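TetR family transcriptional regulator (Clostridium perfringens, PDB 6AZH) probably acts as a dimeric, DNA-binding transcriptional regulator of the TetR family, putatively controlling genes of fatty acid metabolism. Local coordinates at residues Asn17-Ser22 with Lys48-Ile53; Ile53-Ile58 with Gln115-Asn120; Lys82-Phe87 with Glu180-Ile185. All blocks are in the same frame, centred on the assembly; numbering follows the deposited sequence.

Interaction 1. Residues Asn17-Ser22 with Lys48-Ile53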
ATOM      1  N   ASN A  17      17.051   6.554   3.364  1.00 20.22           N
ATOM      2  CA  ASN A  17      16.483   7.259   4.510  1.00 21.95           C
ATOM      3  C   ASN A  17      15.922   8.623   4.117  1.00 23.01           C
ATOM      4  O   ASN A  17      14.850   9.014   4.592  1.00 22.59           O
ATOM      5  CB  ASN A  17      17.523   7.394   5.615  1.00 23.51           C
ATOM      6  CG  ASN A  17      17.768   6.099   6.324  1.00 30.06           C
ATOM      7  OD1 ASN A  17      16.856   5.281   6.474  1.00 29.19           O
ATOM      8  ND2 ASN A  17      19.003   5.887   6.756  1.00 32.64           N
ATOM      9  N   VAL A  18      16.614   9.356   3.242  1.00 19.67           N
ATOM     10  CA  VAL A  18      16.099  10.653   2.801  1.00 21.30           C
ATOM     11  C   VAL A  18      14.779  10.474   2.060  1.00 19.89           C
ATOM     12  O   VAL A  18      13.770  11.117   2.385  1.00 22.40           O
ATOM     13  CB  VAL A  18      17.137  11.380   1.928  1.00 16.40           C
ATOM     14  CG1 VAL A  18      16.536  12.651   1.372  1.00 18.89           C
ATOM     15  CG2 VAL A  18      18.393  11.711   2.754  1.00 19.88           C
ATOM     16  N   PHE A  19      14.766   9.596   1.053  1.00 19.93           N
ATOM     17  CA  PHE A  19      13.536   9.329   0.310  1.00 19.52           C
ATOM     18  C   PHE A  19      12.421   8.828   1.236  1.00 22.06           C
ATOM     19  O   PHE A  19      11.261   9.217   1.078  1.00 21.38           O
ATOM     20  CB  PHE A  19      13.802   8.308  -0.802  1.00 17.76           C
ATOM     21  CG  PHE A  19      14.541   8.861  -1.991  1.00 18.80           C
ATOM     22  CD1 PHE A  19      14.102  10.018  -2.624  1.00 21.75           C
ATOM     23  CD2 PHE A  19      15.657   8.198  -2.499  1.00 17.72           C
ATOM     24  CE1 PHE A  19      14.773  10.516  -3.737  1.00 20.01           C
ATOM     25  CE2 PHE A  19      16.338   8.682  -3.611  1.00 19.34           C
ATOM     26  CZ  PHE A  19      15.896   9.851  -4.234  1.00 19.59           C
ATOM     27  N   ALA A  20      12.746   7.961   2.199  1.00 20.22           N
ATOM     28  CA  ALA A  20      11.696   7.444   3.080  1.00 25.03           C
ATOM     29  C   ALA A  20      11.164   8.518   4.019  1.00 23.32           C
ATOM     30  O   ALA A  20       9.981   8.499   4.373  1.00 25.53           O
ATOM     31  CB  ALA A  20      12.205   6.254   3.894  1.00 19.79           C
ATOM     32  N   THR A  21      12.010   9.459   4.419  1.00 23.80           N
ATOM     33  CA  THR A  21      11.600  10.499   5.353  1.00 27.78           C
ATOM     34  C   THR A  21      10.803  11.596   4.651  1.00 27.71           C
ATOM     35  O   THR A  21       9.728  11.992   5.113  1.00 23.64           O
ATOM     36  CB  THR A  21      12.847  11.082   6.028  1.00 28.67           C
ATOM     37  OG1 THR A  21      13.427  10.083   6.876  1.00 33.42           O
ATOM     38  CG2 THR A  21      12.493  12.322   6.851  1.00 31.88           C
ATOM     39  N   SER A  22      11.319  12.091   3.527  1.00 28.34           N
ATOM     40  CA  SER A  22      10.814  13.297   2.893  1.00 24.11           C
ATOM     41  C   SER A  22      10.015  13.042   1.631  1.00 24.97           C
ATOM     42  O   SER A  22       9.409  13.984   1.112  1.00 23.61           O
ATOM     43  CB  SER A  22      11.984  14.235   2.548  1.00 25.63           C
ATOM     44  OG  SER A  22      12.784  14.453   3.688  1.00 26.64           O
ATOM     45  N   LYS A  48      23.946  11.746 -12.071  1.00 21.23           N
ATOM     46  CA  LYS A  48      23.705  13.075 -12.632  1.00 20.72           C
ATOM     47  C   LYS A  48      22.598  13.839 -11.923  1.00 19.21           C
ATOM     48  O   LYS A  48      22.547  15.066 -12.041  1.00 21.43           O
ATOM     49  CB  LYS A  48      23.344  12.969 -14.116  1.00 28.14           C
ATOM     50  CG  LYS A  48      24.458  12.453 -15.014  1.00 30.79           C
ATOM     51  CD  LYS A  48      24.051  12.550 -16.481  1.00 39.26           C
ATOM     52  CE  LYS A  48      24.500  11.327 -17.276  1.00 51.11           C
ATOM     53  NZ  LYS A  48      25.977  11.320 -17.504  1.00 48.12           N
ATOM     54  N   SER A  49      21.706  13.157 -11.204  1.00 20.23           N
ATOM     55  CA  SER A  49      20.484  13.786 -10.719  1.00 19.63           C
ATOM     56  C   SER A  49      19.881  12.938  -9.606  1.00 20.49           C
ATOM     57  O   SER A  49      20.259  11.784  -9.399  1.00 21.13           O
ATOM     58  CB  SER A  49      19.462  13.950 -11.848  1.00 21.76           C
ATOM     59  OG  SER A  49      18.973  12.677 -12.250  1.00 22.31           O
ATOM     60  N   LYS A  50      18.918  13.536  -8.901  1.00 19.74           N
ATOM     61  CA  LYS A  50      18.131  12.810  -7.910  1.00 17.26           C
ATOM     62  C   LYS A  50      17.438  11.602  -8.525  1.00 19.52           C
ATOM     63  O   LYS A  50      17.382  10.526  -7.909  1.00 19.04           O
ATOM     64  CB  LYS A  50      17.121  13.777  -7.294  1.00 19.05           C
ATOM     65  CG  LYS A  50      16.098  13.165  -6.373  1.00 21.33           C
ATOM     66  CD  LYS A  50      15.316  14.276  -5.691  1.00 19.50           C
ATOM     67  CE  LYS A  50      14.160  14.780  -6.519  1.00 22.82           C
ATOM     68  NZ  LYS A  50      13.540  15.976  -5.864  1.00 21.18           N
ATOM     69  N   GLU A  51      16.904  11.755  -9.744  1.00 20.87           N
ATOM     70  CA  GLU A  51      16.201  10.646 -10.379  1.00 19.22           C
ATOM     71  C   GLU A  51      17.143   9.485 -10.649  1.00 19.23           C
ATOM     72  O   GLU A  51      16.760   8.319 -10.507  1.00 18.64           O
ATOM     73  CB  GLU A  51      15.539  11.082 -11.684  1.00 20.09           C
ATOM     74  CG  GLU A  51      14.735   9.937 -12.348  1.00 21.67           C
ATOM     75  CD  GLU A  51      13.679  10.443 -13.329  1.00 32.38           C
ATOM     76  OE1 GLU A  51      13.992  10.540 -14.534  1.00 36.35           O
ATOM     77  OE2 GLU A  51      12.539  10.743 -12.900  1.00 29.08           O
ATOM     78  N   GLU A  52      18.384   9.779 -11.033  1.00 19.16           N
ATOM     79  CA  GLU A  52      19.339   8.693 -11.232  1.00 19.90           C
ATOM     80  C   GLU A  52      19.630   7.983  -9.919  1.00 19.03           C
ATOM     81  O   GLU A  52      19.737   6.749  -9.888  1.00 18.38           O
ATOM     82  CB  GLU A  52      20.627   9.225 -11.876  1.00 22.14           C
ATOM     83  CG  GLU A  52      20.490   9.497 -13.367  1.00 27.18           C
ATOM     84  CD  GLU A  52      21.828   9.592 -14.109  1.00 33.46           C
ATOM     85  OE1 GLU A  52      22.895   9.399 -13.488  1.00 25.09           O
ATOM     86  OE2 GLU A  52      21.807   9.873 -15.327  1.00 38.00           O
ATOM     87  N   ILE A  53      19.735   8.733  -8.816  1.00 15.59           N
ATOM     88  CA  ILE A  53      19.979   8.095  -7.525  1.00 17.25           C
ATOM     89  C   ILE A  53      18.805   7.196  -7.165  1.00 16.80           C
ATOM     90  O   ILE A  53      18.982   6.035  -6.778  1.00 18.32           O
ATOM     91  CB  ILE A  53      20.230   9.130  -6.420  1.00 16.39           C
ATOM     92  CG1 ILE A  53      21.513   9.939  -6.697  1.00 16.32           C
ATOM     93  CG2 ILE A  53      20.351   8.412  -5.068  1.00 15.27           C
ATOM     94  CD1 ILE A  53      21.672  11.150  -5.787  1.00 20.28           C
TER
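F19 meets K50 with the rim of its ring, not a face. K50 CG lies close to the ring plane, 3.9 Å from F19 CZ and 4.0 Å from F19 CE1, and the two side chains cross obliquely. The ring is aimed across by a chi1 of -75°, with F19 CG anti to the carbonyl carbon. I53, one helical turn after K50, adds a second edge contact: its branch methyl CG2 comes to 4.3 Å from F19 CE2. Both partners therefore lie near the ring plane, and F19 projects from helix 6-26 to set its rim against the first turn of helix 50-74. S49, at the N-cap position just before that turn, accepts from E52 N through OG at 3.2 Å.

Beyond CG the K50 chain bends at chi3 (85°), and NZ bonds to the backbone oxygens of Y24 and S27, with a cation-pi contact to Y24. F54 meets the F19 ring edge-to-face, and I32 of helix 29-36 also touches F19, placing the contact in the core of the helix-turn-helix domain. Chemically, K50 has two roles: its methylene at CG packs against the ring edge next to I53, while its ammonium end is bonded to backbone oxygens outside the contact.

Interaction 2. Residues Ile53-Ile58 with Gln115-Asn120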
ATOM      1  N   ILE A  53      19.735   8.733  -8.816  1.00 15.59           N
ATOM      2  CA  ILE A  53      19.979   8.095  -7.525  1.00 17.25           C
ATOM      3  C   ILE A  53      18.805   7.196  -7.165  1.00 16.80           C
ATOM      4  O   ILE A  53      18.982   6.035  -6.778  1.00 18.32           O
ATOM      5  CB  ILE A  53      20.230   9.130  -6.420  1.00 16.39           C
ATOM      6  CG1 ILE A  53      21.513   9.939  -6.697  1.00 16.32           C
ATOM      7  CG2 ILE A  53      20.351   8.412  -5.068  1.00 15.27           C
ATOM      8  CD1 ILE A  53      21.672  11.150  -5.787  1.00 20.28           C
ATOM      9  N   PHE A  54      17.589   7.730  -7.301  1.00 16.58           N
ATOM     10  CA  PHE A  54      16.386   6.956  -6.997  1.00 17.53           C
ATOM     11  C   PHE A  54      16.356   5.631  -7.749  1.00 18.92           C
ATOM     12  O   PHE A  54      16.118   4.575  -7.152  1.00 17.67           O
ATOM     13  CB  PHE A  54      15.145   7.781  -7.338  1.00 15.94           C
ATOM     14  CG  PHE A  54      13.857   7.084  -6.993  1.00 14.81           C
ATOM     15  CD1 PHE A  54      13.214   6.277  -7.921  1.00 20.62           C
ATOM     16  CD2 PHE A  54      13.308   7.221  -5.725  1.00 18.08           C
ATOM     17  CE1 PHE A  54      12.042   5.627  -7.587  1.00 18.55           C
ATOM     18  CE2 PHE A  54      12.125   6.561  -5.391  1.00 21.84           C
ATOM     19  CZ  PHE A  54      11.502   5.774  -6.326  1.00 18.60           C
ATOM     20  N   ASN A  55      16.567   5.668  -9.075  1.00 17.58           N
ATOM     21  CA  ASN A  55      16.437   4.455  -9.878  1.00 19.42           C
ATOM     22  C   ASN A  55      17.505   3.432  -9.515  1.00 20.63           C
ATOM     23  O   ASN A  55      17.230   2.224  -9.461  1.00 19.30           O
ATOM     24  CB  ASN A  55      16.505   4.809 -11.363  1.00 19.86           C
ATOM     25  CG  ASN A  55      15.262   5.519 -11.843  1.00 22.43           C
ATOM     26  OD1 ASN A  55      14.200   5.438 -11.215  1.00 22.43           O
ATOM     27  ND2 ASN A  55      15.381   6.223 -12.966  1.00 22.85           N
ATOM     28  N   PHE A  56      18.729   3.906  -9.272  1.00 18.91           N
ATOM     29  CA  PHE A  56      19.804   3.035  -8.808  1.00 18.54           C
ATOM     30  C   PHE A  56      19.430   2.354  -7.493  1.00 18.49           C
ATOM     31  O   PHE A  56      19.595   1.133  -7.344  1.00 22.22           O
ATOM     32  CB  PHE A  56      21.083   3.874  -8.669  1.00 18.58           C
ATOM     33  CG  PHE A  56      22.107   3.277  -7.766  1.00 18.85           C
ATOM     34  CD1 PHE A  56      23.000   2.336  -8.243  1.00 24.56           C
ATOM     35  CD2 PHE A  56      22.203   3.686  -6.447  1.00 25.19           C
ATOM     36  CE1 PHE A  56      23.947   1.783  -7.409  1.00 26.04           C
ATOM     37  CE2 PHE A  56      23.154   3.136  -5.612  1.00 28.14           C
ATOM     38  CZ  PHE A  56      24.019   2.189  -6.096  1.00 19.41           C
ATOM     39  N   VAL A  57      18.879   3.122  -6.541  1.00 17.38           N
ATOM     40  CA  VAL A  57      18.478   2.557  -5.251  1.00 16.30           C
ATOM     41  C   VAL A  57      17.388   1.497  -5.447  1.00 20.57           C
ATOM     42  O   VAL A  57      17.454   0.400  -4.871  1.00 18.83           O
ATOM     43  CB  VAL A  57      18.014   3.664  -4.283  1.00 16.07           C
ATOM     44  CG1 VAL A  57      17.450   3.056  -3.005  1.00 19.03           C
ATOM     45  CG2 VAL A  57      19.173   4.646  -3.944  1.00 18.77           C
ATOM     46  N   ILE A  58      16.373   1.807  -6.264  1.00 17.25           N
ATOM     47  CA  ILE A  58      15.308   0.827  -6.520  1.00 17.28           C
ATOM     48  C   ILE A  58      15.898  -0.446  -7.106  1.00 18.20           C
ATOM     49  O   ILE A  58      15.583  -1.559  -6.668  1.00 18.49           O
ATOM     50  CB  ILE A  58      14.236   1.403  -7.466  1.00 20.06           C
ATOM     51  CG1 ILE A  58      13.450   2.548  -6.812  1.00 17.91           C
ATOM     52  CG2 ILE A  58      13.317   0.268  -7.994  1.00 19.44           C
ATOM     53  CD1 ILE A  58      12.686   2.170  -5.556  1.00 16.94           C
ATOM     54  N   GLN A 115       7.809   6.315 -12.138  1.00 23.71           N
ATOM     55  CA  GLN A 115       6.907   5.470 -11.371  1.00 22.03           C
ATOM     56  C   GLN A 115       6.335   4.336 -12.208  1.00 25.11           C
ATOM     57  O   GLN A 115       6.104   3.246 -11.674  1.00 22.20           O
ATOM     58  CB  GLN A 115       5.798   6.323 -10.765  1.00 22.91           C
ATOM     59  CG  GLN A 115       6.339   7.550 -10.019  1.00 20.52           C
ATOM     60  CD  GLN A 115       5.246   8.492  -9.563  1.00 25.51           C
ATOM     61  OE1 GLN A 115       4.808   9.367 -10.312  1.00 26.75           O
ATOM     62  NE2 GLN A 115       4.788   8.309  -8.332  1.00 25.02           N
ATOM     63  N   ASP A 116       6.107   4.559 -13.506  1.00 25.10           N
ATOM     64  CA  ASP A 116       5.826   3.440 -14.403  1.00 26.71           C
ATOM     65  C   ASP A 116       6.941   2.406 -14.329  1.00 25.33           C
ATOM     66  O   ASP A 116       6.686   1.199 -14.235  1.00 24.46           O
ATOM     67  CB  ASP A 116       5.679   3.931 -15.843  1.00 27.15           C
ATOM     68  CG  ASP A 116       4.373   4.654 -16.096  1.00 36.63           C
ATOM     69  OD1 ASP A 116       3.341   4.261 -15.516  1.00 36.25           O
ATOM     70  OD2 ASP A 116       4.381   5.617 -16.897  1.00 39.85           O
ATOM     71  N   GLU A 117       8.195   2.875 -14.380  1.00 25.95           N
ATOM     72  CA  GLU A 117       9.344   1.980 -14.349  1.00 24.21           C
ATOM     73  C   GLU A 117       9.432   1.235 -13.025  1.00 24.52           C
ATOM     74  O   GLU A 117       9.717   0.030 -13.004  1.00 25.04           O
ATOM     75  CB  GLU A 117      10.625   2.775 -14.614  1.00 26.97           C
ATOM     76  CG  GLU A 117      10.770   3.185 -16.075  1.00 30.80           C
ATOM     77  CD  GLU A 117      11.690   4.389 -16.287  1.00 36.14           C
ATOM     78  OE1 GLU A 117      12.331   4.859 -15.314  1.00 32.69           O
ATOM     79  OE2 GLU A 117      11.773   4.861 -17.441  1.00 41.06           O
ATOM     80  N   LEU A 118       9.196   1.940 -11.914  1.00 21.66           N
ATOM     81  CA  LEU A 118       9.142   1.296 -10.604  1.00 23.16           C
ATOM     82  C   LEU A 118       8.080   0.205 -10.572  1.00 18.78           C
ATOM     83  O   LEU A 118       8.326  -0.901 -10.076  1.00 18.69           O
ATOM     84  CB  LEU A 118       8.856   2.335  -9.524  1.00 19.56           C
ATOM     85  CG  LEU A 118       8.532   1.785  -8.133  1.00 16.30           C
ATOM     86  CD1 LEU A 118       9.686   0.944  -7.602  1.00 23.31           C
ATOM     87  CD2 LEU A 118       8.173   2.877  -7.155  1.00 18.02           C
ATOM     88  N   ARG A 119       6.877   0.509 -11.066  1.00 21.01           N
ATOM     89  CA  ARG A 119       5.816  -0.498 -11.070  1.00 22.11           C
ATOM     90  C   ARG A 119       6.188  -1.686 -11.951  1.00 22.68           C
ATOM     91  O   ARG A 119       5.841  -2.830 -11.635  1.00 21.15           O
ATOM     92  CB  ARG A 119       4.492   0.117 -11.530  1.00 22.10           C
ATOM     93  CG  ARG A 119       3.748   0.886 -10.441  1.00 20.32           C
ATOM     94  CD  ARG A 119       2.364   1.330 -10.907  1.00 22.08           C
ATOM     95  NE  ARG A 119       2.421   2.250 -12.040  1.00 26.75           N
ATOM     96  CZ  ARG A 119       2.411   3.579 -11.945  1.00 28.72           C
ATOM     97  NH1 ARG A 119       2.350   4.173 -10.760  1.00 23.08           N
ATOM     98  NH2 ARG A 119       2.475   4.318 -13.043  1.00 26.96           N
ATOM     99  N   ASN A 120       6.878  -1.441 -13.071  1.00 24.07           N
ATOM    100  CA  ASN A 120       7.334  -2.560 -13.893  1.00 23.79           C
ATOM    101  C   ASN A 120       8.309  -3.442 -13.132  1.00 23.06           C
ATOM    102  O   ASN A 120       8.312  -4.661 -13.318  1.00 23.34           O
ATOM    103  CB  ASN A 120       7.983  -2.065 -15.187  1.00 29.24           C
ATOM    104  CG  ASN A 120       6.983  -1.401 -16.135  1.00 37.55           C
ATOM    105  OD1 ASN A 120       5.780  -1.307 -15.846  1.00 39.10           O
ATOM    106  ND2 ASN A 120       7.487  -0.914 -17.265  1.00 46.50           N
TER
HETATM  107  O   HOH W   1      13.165   7.222 -14.703  1.00 31.86           O
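E117 OE1 and N55 ND2 are joined by one water, which donates to the carboxylate oxygen at 2.6 Å and accepts from the amide nitrogen at 3.0 Å. The direct separation of N55 ND2 and E117 OE1 is 4.1 Å, so the water makes the link that the two groups do not make themselves. The amide and carboxylate planes are turned 66° apart and the two side chains cross at about a right angle.

Beside this polar margin lies an apolar core centred on L118. Its CD1 methyl is met by two atoms of I58, CG2 at 3.7 Å and CD1 at 3.8 Å, the two side chains again crossing nearly perpendicularly. With L118 CG anti to the backbone N (chi1 170°) and chi2 at 60°, the two methyls are shared out, CD1 to I58 and CD2 to F54. CD2 approaches the rim of the F54 ring close to the plane, 4.5 Å from CZ, a looser touch than that with I58.

On helix 113-138 itself, R119 forms a salt bridge with D116 and carries the backbone oxygen of Q115 over one guanidinium face. R119 NH1 also bonds to the backbone oxygens of L108 and G110, tying this turn to the preceding loop.

The short helical segments run almost exactly parallel, with axes 11.2 Å from each other at closest approach. Helix 50-74 leads out of the DNA-binding part of TetR proteins, and here it packs against helix 113-138 of the C-terminal part. M103 and V104 of helix 98-106 touch F54 and I58 respectively, and Q107 and L108 of the following loop touch L118, while V57 touches F12 and I16 of helix 6-26.

Interaction 3. Residues Lys82-Phe87 with Glu180-Ile185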
ATOM      1  N   LYS A  82       6.036 -23.859  -0.702  1.00 16.99           N
ATOM      2  CA  LYS A  82       6.717 -22.667  -1.200  1.00 13.77           C
ATOM      3  C   LYS A  82       5.963 -21.404  -0.811  1.00 17.50           C
ATOM      4  O   LYS A  82       6.587 -20.383  -0.493  1.00 18.66           O
ATOM      5  CB  LYS A  82       6.888 -22.728  -2.717  1.00 15.88           C
ATOM      6  CG  LYS A  82       7.949 -23.725  -3.212  1.00 18.47           C
ATOM      7  CD  LYS A  82       7.825 -23.934  -4.713  1.00 22.41           C
ATOM      8  CE  LYS A  82       9.073 -24.593  -5.290  1.00 25.14           C
ATOM      9  NZ  LYS A  82       8.939 -24.796  -6.761  1.00 26.95           N
ATOM     10  N   LEU A  83       4.617 -21.446  -0.826  1.00 16.13           N
ATOM     11  CA  LEU A  83       3.855 -20.256  -0.433  1.00 17.21           C
ATOM     12  C   LEU A  83       4.057 -19.941   1.041  1.00 19.82           C
ATOM     13  O   LEU A  83       4.192 -18.771   1.417  1.00 17.19           O
ATOM     14  CB  LEU A  83       2.357 -20.417  -0.736  1.00 15.29           C
ATOM     15  CG  LEU A  83       2.000 -20.432  -2.226  1.00 16.83           C
ATOM     16  CD1 LEU A  83       0.533 -20.860  -2.424  1.00 19.85           C
ATOM     17  CD2 LEU A  83       2.272 -19.066  -2.889  1.00 19.33           C
ATOM     18  N   LYS A  84       4.077 -20.965   1.893  1.00 16.45           N
ATOM     19  CA  LYS A  84       4.362 -20.719   3.303  1.00 17.91           C
ATOM     20  C   LYS A  84       5.740 -20.086   3.483  1.00 18.85           C
ATOM     21  O   LYS A  84       5.897 -19.147   4.274  1.00 19.26           O
ATOM     22  CB  LYS A  84       4.238 -22.020   4.093  1.00 18.02           C
ATOM     23  CG  LYS A  84       2.786 -22.502   4.195  1.00 16.81           C
ATOM     24  CD  LYS A  84       2.767 -23.978   4.607  1.00 16.57           C
ATOM     25  CE  LYS A  84       1.371 -24.565   4.677  1.00 18.94           C
ATOM     26  NZ  LYS A  84       1.506 -25.939   5.254  1.00 20.80           N
ATOM     27  N   LYS A  85       6.734 -20.551   2.720  1.00 16.75           N
ATOM     28  CA  LYS A  85       8.073 -19.971   2.813  1.00 17.52           C
ATOM     29  C   LYS A  85       8.116 -18.570   2.208  1.00 19.76           C
ATOM     30  O   LYS A  85       8.909 -17.734   2.653  1.00 18.73           O
ATOM     31  CB  LYS A  85       9.101 -20.889   2.142  1.00 20.66           C
ATOM     32  CG  LYS A  85       9.413 -22.154   2.980  1.00 20.45           C
ATOM     33  CD  LYS A  85      10.273 -23.199   2.258  1.00 23.32           C
ATOM     34  CE  LYS A  85      10.767 -24.254   3.257  1.00 27.98           C
ATOM     35  NZ  LYS A  85      11.554 -25.339   2.603  1.00 32.03           N
ATOM     36  N   LEU A  86       7.268 -18.299   1.213  1.00 20.43           N
ATOM     37  CA  LEU A  86       7.184 -16.961   0.631  1.00 17.22           C
ATOM     38  C   LEU A  86       6.725 -15.935   1.664  1.00 20.77           C
ATOM     39  O   LEU A  86       7.323 -14.856   1.792  1.00 20.53           O
ATOM     40  CB  LEU A  86       6.236 -16.990  -0.574  1.00 19.40           C
ATOM     41  CG  LEU A  86       5.796 -15.607  -1.085  1.00 22.22           C
ATOM     42  CD1 LEU A  86       6.955 -14.957  -1.776  1.00 17.61           C
ATOM     43  CD2 LEU A  86       4.609 -15.739  -2.050  1.00 19.62           C
ATOM     44  N   PHE A  87       5.672 -16.262   2.427  1.00 21.05           N
ATOM     45  CA  PHE A  87       5.155 -15.312   3.406  1.00 20.74           C
ATOM     46  C   PHE A  87       6.204 -15.004   4.459  1.00 21.01           C
ATOM     47  O   PHE A  87       6.407 -13.841   4.828  1.00 20.34           O
ATOM     48  CB  PHE A  87       3.885 -15.858   4.068  1.00 18.72           C
ATOM     49  CG  PHE A  87       2.806 -16.210   3.106  1.00 19.00           C
ATOM     50  CD1 PHE A  87       2.662 -15.523   1.913  1.00 25.33           C
ATOM     51  CD2 PHE A  87       1.937 -17.259   3.383  1.00 17.52           C
ATOM     52  CE1 PHE A  87       1.667 -15.867   1.015  1.00 25.31           C
ATOM     53  CE2 PHE A  87       0.932 -17.602   2.490  1.00 23.28           C
ATOM     54  CZ  PHE A  87       0.796 -16.903   1.310  1.00 22.39           C
ATOM     55  N   GLU A 180       0.021 -15.301  11.705  1.00 22.84           N
ATOM     56  CA  GLU A 180      -1.380 -14.911  11.559  1.00 20.83           C
ATOM     57  C   GLU A 180      -1.746 -14.738  10.094  1.00 22.73           C
ATOM     58  O   GLU A 180      -2.804 -15.195   9.653  1.00 20.07           O
ATOM     59  CB  GLU A 180      -1.672 -13.606  12.320  1.00 24.23           C
ATOM     60  CG  GLU A 180      -1.681 -13.718  13.837  1.00 28.25           C
ATOM     61  CD  GLU A 180      -3.061 -13.503  14.457  1.00 26.19           C
ATOM     62  OE1 GLU A 180      -4.059 -13.376  13.712  1.00 24.94           O
ATOM     63  OE2 GLU A 180      -3.142 -13.463  15.709  1.00 31.97           O
ATOM     64  N   ILE A 181      -0.891 -14.052   9.327  1.00 18.98           N
ATOM     65  CA  ILE A 181      -1.212 -13.774   7.932  1.00 18.16           C
ATOM     66  C   ILE A 181      -1.220 -15.057   7.119  1.00 18.71           C
ATOM     67  O   ILE A 181      -2.034 -15.217   6.198  1.00 21.02           O
ATOM     68  CB  ILE A 181      -0.228 -12.744   7.349  1.00 22.21           C
ATOM     69  CG1 ILE A 181      -0.387 -11.394   8.062  1.00 26.85           C
ATOM     70  CG2 ILE A 181      -0.444 -12.595   5.849  1.00 22.43           C
ATOM     71  CD1 ILE A 181      -1.460 -10.520   7.507  1.00 27.16           C
ATOM     72  N   THR A 182      -0.306 -15.981   7.424  1.00 17.94           N
ATOM     73  CA  THR A 182      -0.291 -17.259   6.721  1.00 17.62           C
ATOM     74  C   THR A 182      -1.626 -17.973   6.888  1.00 18.97           C
ATOM     75  O   THR A 182      -2.218 -18.448   5.914  1.00 18.54           O
ATOM     76  CB  THR A 182       0.867 -18.135   7.223  1.00 20.29           C
ATOM     77  OG1 THR A 182       2.124 -17.483   6.974  1.00 20.43           O
ATOM     78  CG2 THR A 182       0.861 -19.500   6.516  1.00 21.95           C
ATOM     79  N   ILE A 183      -2.131 -18.031   8.118  1.00 20.43           N
ATOM     80  CA  ILE A 183      -3.421 -18.682   8.338  1.00 21.66           C
ATOM     81  C   ILE A 183      -4.543 -17.890   7.678  1.00 20.01           C
ATOM     82  O   ILE A 183      -5.396 -18.461   6.991  1.00 19.88           O
ATOM     83  CB  ILE A 183      -3.668 -18.887   9.843  1.00 26.48           C
ATOM     84  CG1 ILE A 183      -2.695 -19.931  10.396  1.00 27.31           C
ATOM     85  CG2 ILE A 183      -5.092 -19.362  10.078  1.00 27.10           C
ATOM     86  CD1 ILE A 183      -2.598 -19.937  11.917  1.00 36.42           C
ATOM     87  N   ASN A 184      -4.545 -16.557   7.835  1.00 20.27           N
ATOM     88  CA  ASN A 184      -5.604 -15.763   7.220  1.00 19.97           C
ATOM     89  C   ASN A 184      -5.668 -15.997   5.716  1.00 17.96           C
ATOM     90  O   ASN A 184      -6.751 -16.182   5.152  1.00 20.28           O
ATOM     91  CB  ASN A 184      -5.392 -14.279   7.508  1.00 21.88           C
ATOM     92  CG  ASN A 184      -5.589 -13.927   8.971  1.00 20.01           C
ATOM     93  OD1 ASN A 184      -6.049 -14.747   9.772  1.00 21.74           O
ATOM     94  ND2 ASN A 184      -5.236 -12.694   9.329  1.00 23.40           N
ATOM     95  N   ILE A 185      -4.511 -16.021   5.050  1.00 16.22           N
ATOM     96  CA  ILE A 185      -4.488 -16.157   3.595  1.00 14.93           C
ATOM     97  C   ILE A 185      -4.849 -17.577   3.172  1.00 17.46           C
ATOM     98  O   ILE A 185      -5.642 -17.783   2.245  1.00 18.13           O
ATOM     99  CB  ILE A 185      -3.109 -15.754   3.039  1.00 20.03           C
ATOM    100  CG1 ILE A 185      -2.881 -14.253   3.164  1.00 21.20           C
ATOM    101  CG2 ILE A 185      -3.000 -16.179   1.582  1.00 19.67           C
ATOM    102  CD1 ILE A 185      -1.553 -13.798   2.582  1.00 23.12           C
TER
HETATM  103  O   HOH W   2       4.513 -18.924   6.657  1.00 23.88           O
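K84 is the first residue of 82-87 to reach T182, and it does so with the base of its side chain: CG lies 4.3 Å from T182 CG2. The rest of the chain leads away, and NZ forms a salt bridge with E81, so the charge takes no part in the contact. The backbone of K84 contributes more. A water donates to K84 O at 2.8 Å and to T182 OG1, also at 2.8 Å, bridging the helices. T182 OG1 additionally bonds to I178 O, one turn back on its own helix.

Next, L86 packs on L69 and Y125, leaving F87 to carry the main contact. With chi1 at -56°, F87 CG stands beside the backbone N and the ring leans toward helix 174-187. T182 takes its edge: OG1 is 3.6 Å from F87 CD2, while the T182 methyl CG2 lies near the ring plane. The F87 and I185 side chains come from opposite directions and meet at the CZ end of the ring. I185 CG2 is 3.9 Å from F87 CZ, and I185 CD1 sits 4.0 Å above one face, offset toward the rim. The opposite face has L83 O 3.3 Å over its centre, so the ring lies between a backbone oxygen of its own helix and a methyl of the other.

The segments cross at 138°, axes 10.1 Å apart, and L154 of helix 147-165 touches both F87 and I185. Turned to the second subunit, E180 bonds to D146 N and N184 to R143, both of that other chain, consistent with helix 174-187 serving the TetR-type dimer interface. Chemically, the contact is a mixed one: I185 methyls meet the ring at one face and its CZ end, the T182 hydroxyl and methyl meet its edge, and a water bridge runs alongside.

How the interactions relate
From the N terminus, interaction 1 closes first, bringing the start of helix 50-74 back to helix 6-26 and enclosing helices 29-36 and 40-46, the helix-turn-helix unit. Interaction 2 follows in series, sharing I53; the two touch where F19 CE2 packs on F54 CA at 3.8 Å. Interaction 2 closes a loop that takes in the rest of helix 50-74 and helices 79-96 and 98-106. Interaction 3 starts inside that loop, at 82-87, but ends beyond it at 180-185, so interactions 2 and 3 cross. Their centres lie about 28 Å apart, on opposite sides of the chain's centre. Together, the contacts join the DNA-binding end through helix 50-74 to the C-terminal helical bundle and its dimer-facing last helix.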